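Local coordinates for protein carboxynorspermidine decarboxylase (Campylobacter jejuni subsp. jejuni 81116, PDB 3N29) that probably catalyses the pyridoxal-phosphate-dependent decarboxylation of carboxynorspermidine to norspermidine, which is bound in this structure together with the cofactor, at residues S133-F138 / K153-L158. Sequence-based numbering, arbitrary orientation.
Sequences SHHIVF and KNSLGL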
loop_
_atom_site.group_PDB
_atom_site.type_symbol
_atom_site.label_atom_id
_atom_site.label_comp_id
_atom_site.label_asym_id
_atom_site.label_seq_id
_atom_site.Cartn_x
_atom_site.Cartn_y
_atom_site.Cartn_z
ATOM N N SER A 133 5.975 -19.541 19.748
ATOM C CA SER A 133 5.070 -18.712 20.558
ATOM C C SER A 133 4.921 -19.139 21.985
ATOM O O SER A 133 4.848 -20.325 22.261
ATOM C CB SER A 133 3.685 -18.715 19.908
ATOM O OG SER A 133 3.823 -18.295 18.570
ATOM N N HIS A 134 4.878 -18.177 22.905
ATOM C CA HIS A 134 4.489 -18.476 24.284
ATOM C C HIS A 134 2.981 -18.622 24.455
ATOM O O HIS A 134 2.504 -19.590 25.091
ATOM C CB HIS A 134 5.085 -17.445 25.237
ATOM C CG HIS A 134 6.566 -17.437 25.181
ATOM N ND1 HIS A 134 7.252 -16.763 24.196
ATOM C CD2 HIS A 134 7.496 -18.124 25.903
ATOM C CE1 HIS A 134 8.548 -17.003 24.335
ATOM N NE2 HIS A 134 8.724 -17.820 25.366
ATOM N N HIS A 135 2.240 -17.671 23.890
ATOM C CA HIS A 135 0.806 -17.709 23.830
ATOM C C HIS A 135 0.327 -17.820 22.369
ATOM O O HIS A 135 0.913 -17.182 21.489
ATOM C CB HIS A 135 0.250 -16.401 24.337
ATOM C CG HIS A 135 0.382 -16.208 25.814
ATOM N ND1 HIS A 135 -0.316 -15.222 26.489
ATOM C CD2 HIS A 135 1.155 -16.833 26.742
ATOM C CE1 HIS A 135 -0.034 -15.312 27.783
ATOM N NE2 HIS A 135 0.858 -16.272 27.960
ATOM N N ILE A 136 -0.735 -18.605 22.145
ATOM C CA ILE A 136 -1.460 -18.609 20.894
ATOM C C ILE A 136 -2.939 -18.300 21.166
ATOM O O ILE A 136 -3.589 -18.924 22.008
ATOM C CB ILE A 136 -1.274 -19.907 20.141
ATOM C CG1 ILE A 136 0.191 -20.058 19.670
ATOM C CG2 ILE A 136 -2.163 -19.943 18.816
ATOM C CD1 ILE A 136 0.513 -21.539 19.135
ATOM N N VAL A 137 -3.500 -17.351 20.413
ATOM C CA VAL A 137 -4.877 -16.946 20.649
ATOM C C VAL A 137 -5.614 -17.253 19.402
ATOM O O VAL A 137 -5.194 -16.811 18.292
ATOM C CB VAL A 137 -5.035 -15.474 20.970
ATOM C CG1 VAL A 137 -6.522 -15.042 20.944
ATOM C CG2 VAL A 137 -4.386 -15.166 22.302
ATOM N N PHE A 138 -6.666 -18.040 19.560
ATOM C CA PHE A 138 -7.519 -18.371 18.406
ATOM C C PHE A 138 -8.701 -17.419 18.222
ATOM O O PHE A 138 -9.240 -16.836 19.167
ATOM C CB PHE A 138 -8.018 -19.807 18.517
ATOM C CG PHE A 138 -6.903 -20.860 18.556
ATOM C CD1 PHE A 138 -6.186 -21.183 17.414
ATOM C CD2 PHE A 138 -6.547 -21.481 19.806
ATOM C CE1 PHE A 138 -5.173 -22.129 17.462
ATOM C CE2 PHE A 138 -5.544 -22.395 19.852
ATOM C CZ PHE A 138 -4.859 -22.745 18.664
ATOM N N LYS A 153 2.228 -27.341 23.865
ATOM C CA LYS A 153 3.253 -26.691 24.691
ATOM C C LYS A 153 3.057 -25.177 24.773
ATOM O O LYS A 153 3.835 -24.472 25.398
ATOM C CB LYS A 153 4.638 -27.074 24.151
ATOM C CG LYS A 153 4.990 -28.551 24.485
ATOM C CD LYS A 153 6.376 -28.973 23.990
ATOM C CE LYS A 153 6.709 -30.408 24.413
ATOM N NZ LYS A 153 8.011 -30.814 23.817
ATOM N N ASN A 154 2.002 -24.667 24.149
ATOM C CA ASN A 154 1.710 -23.245 24.174
ATOM C C ASN A 154 0.540 -22.954 25.112
ATOM O O ASN A 154 -0.314 -23.805 25.320
ATOM C CB ASN A 154 1.292 -22.821 22.766
ATOM C CG ASN A 154 2.235 -23.340 21.701
ATOM O OD1 ASN A 154 1.917 -24.296 20.984
ATOM N ND2 ASN A 154 3.362 -22.708 21.567
ATOM N N SER A 155 0.447 -21.723 25.585
ATOM C CA SER A 155 -0.689 -21.290 26.381
ATOM C C SER A 155 -1.720 -20.719 25.443
ATOM O O SER A 155 -1.447 -19.800 24.655
ATOM C CB SER A 155 -0.245 -20.200 27.337
ATOM O OG SER A 155 -1.238 -19.888 28.271
ATOM N N LEU A 156 -2.894 -21.274 25.522
ATOM C CA LEU A 156 -3.910 -21.068 24.498
ATOM C C LEU A 156 -4.925 -20.088 25.014
ATOM O O LEU A 156 -5.383 -20.146 26.182
ATOM C CB LEU A 156 -4.587 -22.374 24.129
ATOM C CG LEU A 156 -3.739 -23.525 23.610
ATOM C CD1 LEU A 156 -4.723 -24.680 23.285
ATOM C CD2 LEU A 156 -2.843 -23.119 22.418
ATOM N N GLY A 157 -5.265 -19.140 24.150
ATOM C CA GLY A 157 -6.308 -18.166 24.459
ATOM C C GLY A 157 -7.355 -18.125 23.363
ATOM O O GLY A 157 -7.144 -18.652 22.241
ATOM N N LEU A 158 -8.480 -17.500 23.681
ATOM C CA LEU A 158 -9.517 -17.173 22.700
ATOM C C LEU A 158 -9.804 -15.684 22.642
ATOM O O LEU A 158 -9.906 -15.015 23.686
ATOM C CB LEU A 158 -10.821 -17.886 23.019
ATOM C CG LEU A 158 -10.741 -19.425 23.043
ATOM C CD1 LEU A 158 -11.973 -20.005 23.724
ATOM C CD2 LEU A 158 -10.488 -20.071 21.632
#
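Asn154 reaches across to Ser133, the first residue past helix 123-132. Asn154 CB lies 3.9 Å from Ile136 CD1. One atom further out, Asn154 CG meets the same methyl, 3.6 Å from Ile136 CD1, and OD1 also touches it. Asn154 ND2 then donates to Ser133 O at 2.9 Å; the N-H is bent, 140° at the hydrogen, but the acceptor lies nearly in the amide plane. A second bond from ND2, to Ala130 O, ties the amide to the helix 123-132. With CG anti to its own carbonyl carbon (chi1 -48°), the amide is swung back beside the backbone N, onto the turn at Ser133.

Beyond it the backbones pair in parallel: Ser155 N to His134 O, Ile136 N to Ser155 O, Gly157 N to Ile136 O and Phe138 N to Gly157 O. These are neighbouring strands, fourth and fifth, of the eight-stranded beta/alpha-barrel that carries the pyridoxal phosphate, joined by a beta-alpha-beta crossover through helix 141-147.

On the sheet face bearing Ile136, Leu156, Phe138 and Leu158, Leu156 CD2 packs 3.8 Å from Phe138 CE2, and Leu158 CD2 sits 4.0 Å from Phe138 CB. Phe144 of the crossover helix packs against both leucines. On the other face, CB of Ser155 comes 3.7 Å from His135 CD2, its OG over one face of the imidazole; that hydroxyl bonds Glu197 and Trp232, whose indole stacks on His135. Val137 CG2 lies 4.2 Å from Gly157 CA, against bare backbone, while Val137 CG1 rests by the carbonyl carbon of Leu158.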